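Local coordinates for protein coenzyme f420-dependent n5,n10-methylenetetrahydromethanopterin reductase (Methanopyrus kandleri, PDB 1EZW) that catalyses the reversible, coenzyme F420-dependent reduction of methylenetetrahydromethanopterin to methyltetrahydromethanopterin, a step in methanogenesis from carbon dioxide, at residues N199-E204 / E262-D267. Residues are numbered along the deposited sequence; the frame is centred on the assembly and turned at random.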
loop_
_atom_site.group_PDB
_atom_site.type_symbol
_atom_site.label_atom_id
_atom_site.label_comp_id
_atom_site.label_asym_id
_atom_site.label_seq_id
_atom_site.Cartn_x
_atom_site.Cartn_y
_atom_site.Cartn_z
ATOM N N ASN A 199 22.512 -20.590 21.367
ATOM C CA ASN A 199 22.734 -21.358 22.612
ATOM C C ASN A 199 23.336 -20.496 23.739
ATOM O O ASN A 199 24.110 -19.577 23.488
ATOM C CB ASN A 199 23.628 -22.544 22.215
ATOM C CG ASN A 199 23.865 -23.532 23.357
ATOM O OD1 ASN A 199 24.639 -23.259 24.285
ATOM N ND2 ASN A 199 23.202 -24.676 23.293
ATOM N N PRO A 200 22.942 -20.750 25.003
ATOM C CA PRO A 200 23.459 -19.981 26.133
ATOM C C PRO A 200 24.982 -19.870 26.183
ATOM O O PRO A 200 25.493 -18.815 26.560
ATOM C CB PRO A 200 22.885 -20.734 27.346
ATOM C CG PRO A 200 21.528 -21.196 26.797
ATOM C CD PRO A 200 21.998 -21.782 25.477
ATOM N N LYS A 201 25.695 -20.923 25.787
ATOM C CA LYS A 201 27.158 -20.890 25.846
ATOM C C LYS A 201 27.779 -19.828 24.953
ATOM O O LYS A 201 28.844 -19.276 25.258
ATOM C CB LYS A 201 27.742 -22.274 25.520
ATOM C CG LYS A 201 27.477 -23.262 26.667
ATOM C CD LYS A 201 28.290 -24.553 26.526
ATOM C CE LYS A 201 27.764 -25.478 25.473
ATOM N NZ LYS A 201 26.416 -26.019 25.810
ATOM N N ASP A 202 27.112 -19.539 23.838
ATOM C CA ASP A 202 27.631 -18.531 22.937
ATOM C C ASP A 202 27.534 -17.178 23.607
ATOM O O ASP A 202 28.427 -16.345 23.463
ATOM C CB ASP A 202 26.809 -18.535 21.645
ATOM C CG ASP A 202 26.824 -19.872 20.977
ATOM O OD1 ASP A 202 27.929 -20.384 20.700
ATOM O OD2 ASP A 202 25.736 -20.422 20.723
ATOM N N PHE A 203 26.451 -16.954 24.342
ATOM C CA PHE A 203 26.263 -15.679 25.000
ATOM C C PHE A 203 27.071 -15.527 26.274
ATOM O O PHE A 203 27.377 -14.414 26.683
ATOM C CB PHE A 203 24.776 -15.401 25.198
ATOM C CG PHE A 203 24.058 -15.192 23.872
ATOM C CD1 PHE A 203 23.523 -16.271 23.169
ATOM C CD2 PHE A 203 24.094 -13.933 23.261
ATOM C CE1 PHE A 203 23.039 -16.111 21.862
ATOM C CE2 PHE A 203 23.618 -13.759 21.953
ATOM C CZ PHE A 203 23.099 -14.847 21.257
ATOM N N GLU A 204 27.429 -16.647 26.891
ATOM C CA GLU A 204 28.259 -16.559 28.094
ATOM C C GLU A 204 29.633 -16.041 27.674
ATOM O O GLU A 204 30.338 -15.416 28.456
ATOM C CB GLU A 204 28.343 -17.940 28.763
ATOM C CG GLU A 204 26.984 -18.301 29.361
ATOM C CD GLU A 204 26.860 -19.752 29.805
ATOM O OE1 GLU A 204 27.680 -20.585 29.382
ATOM O OE2 GLU A 204 25.901 -20.059 30.555
ATOM N N GLU A 262 34.214 -26.849 19.220
ATOM C CA GLU A 262 34.778 -27.331 20.473
ATOM C C GLU A 262 33.872 -26.936 21.626
ATOM O O GLU A 262 33.571 -27.755 22.503
ATOM C CB GLU A 262 36.167 -26.726 20.697
ATOM C CG GLU A 262 36.804 -27.134 22.014
ATOM C CD GLU A 262 38.152 -26.461 22.248
ATOM O OE1 GLU A 262 38.212 -25.207 22.250
ATOM O OE2 GLU A 262 39.152 -27.185 22.440
ATOM N N ARG A 263 33.445 -25.675 21.627
ATOM C CA ARG A 263 32.551 -25.140 22.659
ATOM C C ARG A 263 31.298 -25.998 22.861
ATOM O O ARG A 263 30.837 -26.187 23.986
ATOM C CB ARG A 263 32.113 -23.705 22.274
ATOM C CG ARG A 263 31.025 -23.070 23.147
ATOM C CD ARG A 263 30.545 -21.743 22.518
ATOM N NE ARG A 263 31.658 -20.813 22.379
ATOM C CZ ARG A 263 31.679 -19.752 21.578
ATOM N NH1 ARG A 263 32.759 -18.990 21.550
ATOM N NH2 ARG A 263 30.638 -19.450 20.800
ATOM N N HIS A 264 30.757 -26.518 21.765
ATOM C CA HIS A 264 29.524 -27.286 21.815
ATOM C C HIS A 264 29.750 -28.792 21.769
ATOM O O HIS A 264 28.809 -29.561 21.604
ATOM C CB HIS A 264 28.590 -26.811 20.672
ATOM C CG HIS A 264 28.120 -25.387 20.835
ATOM N ND1 HIS A 264 27.223 -25.006 21.811
ATOM C CD2 HIS A 264 28.520 -24.239 20.230
ATOM C CE1 HIS A 264 27.093 -23.689 21.807
ATOM N NE2 HIS A 264 27.870 -23.198 20.855
ATOM N N GLY A 265 31.010 -29.191 21.935
ATOM C CA GLY A 265 31.370 -30.601 21.937
ATOM C C GLY A 265 30.896 -31.326 20.701
ATOM O O GLY A 265 30.416 -32.466 20.778
ATOM N N ILE A 266 31.039 -30.677 19.553
ATOM C CA ILE A 266 30.584 -31.262 18.301
ATOM C C ILE A 266 31.519 -32.307 17.707
ATOM O O ILE A 266 32.734 -32.140 17.722
ATOM C CB ILE A 266 30.342 -30.168 17.242
ATOM C CG1 ILE A 266 29.255 -29.206 17.737
ATOM C CG2 ILE A 266 29.906 -30.789 15.934
ATOM C CD1 ILE A 266 27.883 -29.863 17.971
ATOM N N ASP A 267 30.930 -33.372 17.176
ATOM C CA ASP A 267 31.680 -34.455 16.539
ATOM C C ASP A 267 32.360 -33.813 15.330
ATOM O O ASP A 267 31.764 -33.710 14.255
ATOM C CB ASP A 267 30.713 -35.557 16.076
ATOM C CG ASP A 267 31.422 -36.785 15.531
ATOM O OD1 ASP A 267 32.432 -36.623 14.818
ATOM O OD2 ASP A 267 30.941 -37.914 15.795
HETATM O O HOH W 1 25.974 -27.011 23.325
#
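Asp202 receives two side chains of the 262-267 segment on a single carboxylate oxygen, OD1: His264 NE2 donates to it at 2.8 Å and Arg263 NH2 at 2.9 Å. Arg263 ends helix 258-263 and His264 is the residue just after it, whereas Asp202 sits in the first turn of helix 200-216, which follows strand 192-196 of the TIM barrel. The arginine bond, which is also a salt bridge, uses the anti lone pair of OD1 and lies close to the guanidinium plane; the histidine approaches from the syn side, 30° out of the carboxylate plane, although OD1 itself lies almost exactly in the plane of the imidazole. Charge from the guanidinium is thus brought close to the His-carboxylate pair and probably helps to offset the negative charge of the buried Asp202. The other carboxylate oxygen, OD2, accepts a weak bond from Asn199 N at the N-cap of the same helix, while Asn199 OD1 caps Lys201 N at 3.0 Å, so Asn199 and Asp202 form a capping box. CG of Asn199, anti to its backbone N (chi1 -175°), lies beside His264 CE1, and OD1 meets the ring edge 3.5 Å from that carbon. Asn199 ND2 bonds in turn to Glu296 O, and Phe298 packs edge-to-face with His264, tying the junction to helix 292-298. Arg263 CG lies over one imidazole face, offset toward the rim. At Gly265, with positive phi, a Schellman motif ends helix 258-263. The Lys201 chain is bent at chi3, which sets CE 3.5 Å from Arg263 O, and again at chi4, which sets NZ. A water in the imidazole plane completes the link, accepting from Lys201 NZ at 2.7 Å and hydrogen-bonding to His264 ND1 at 2.8 Å.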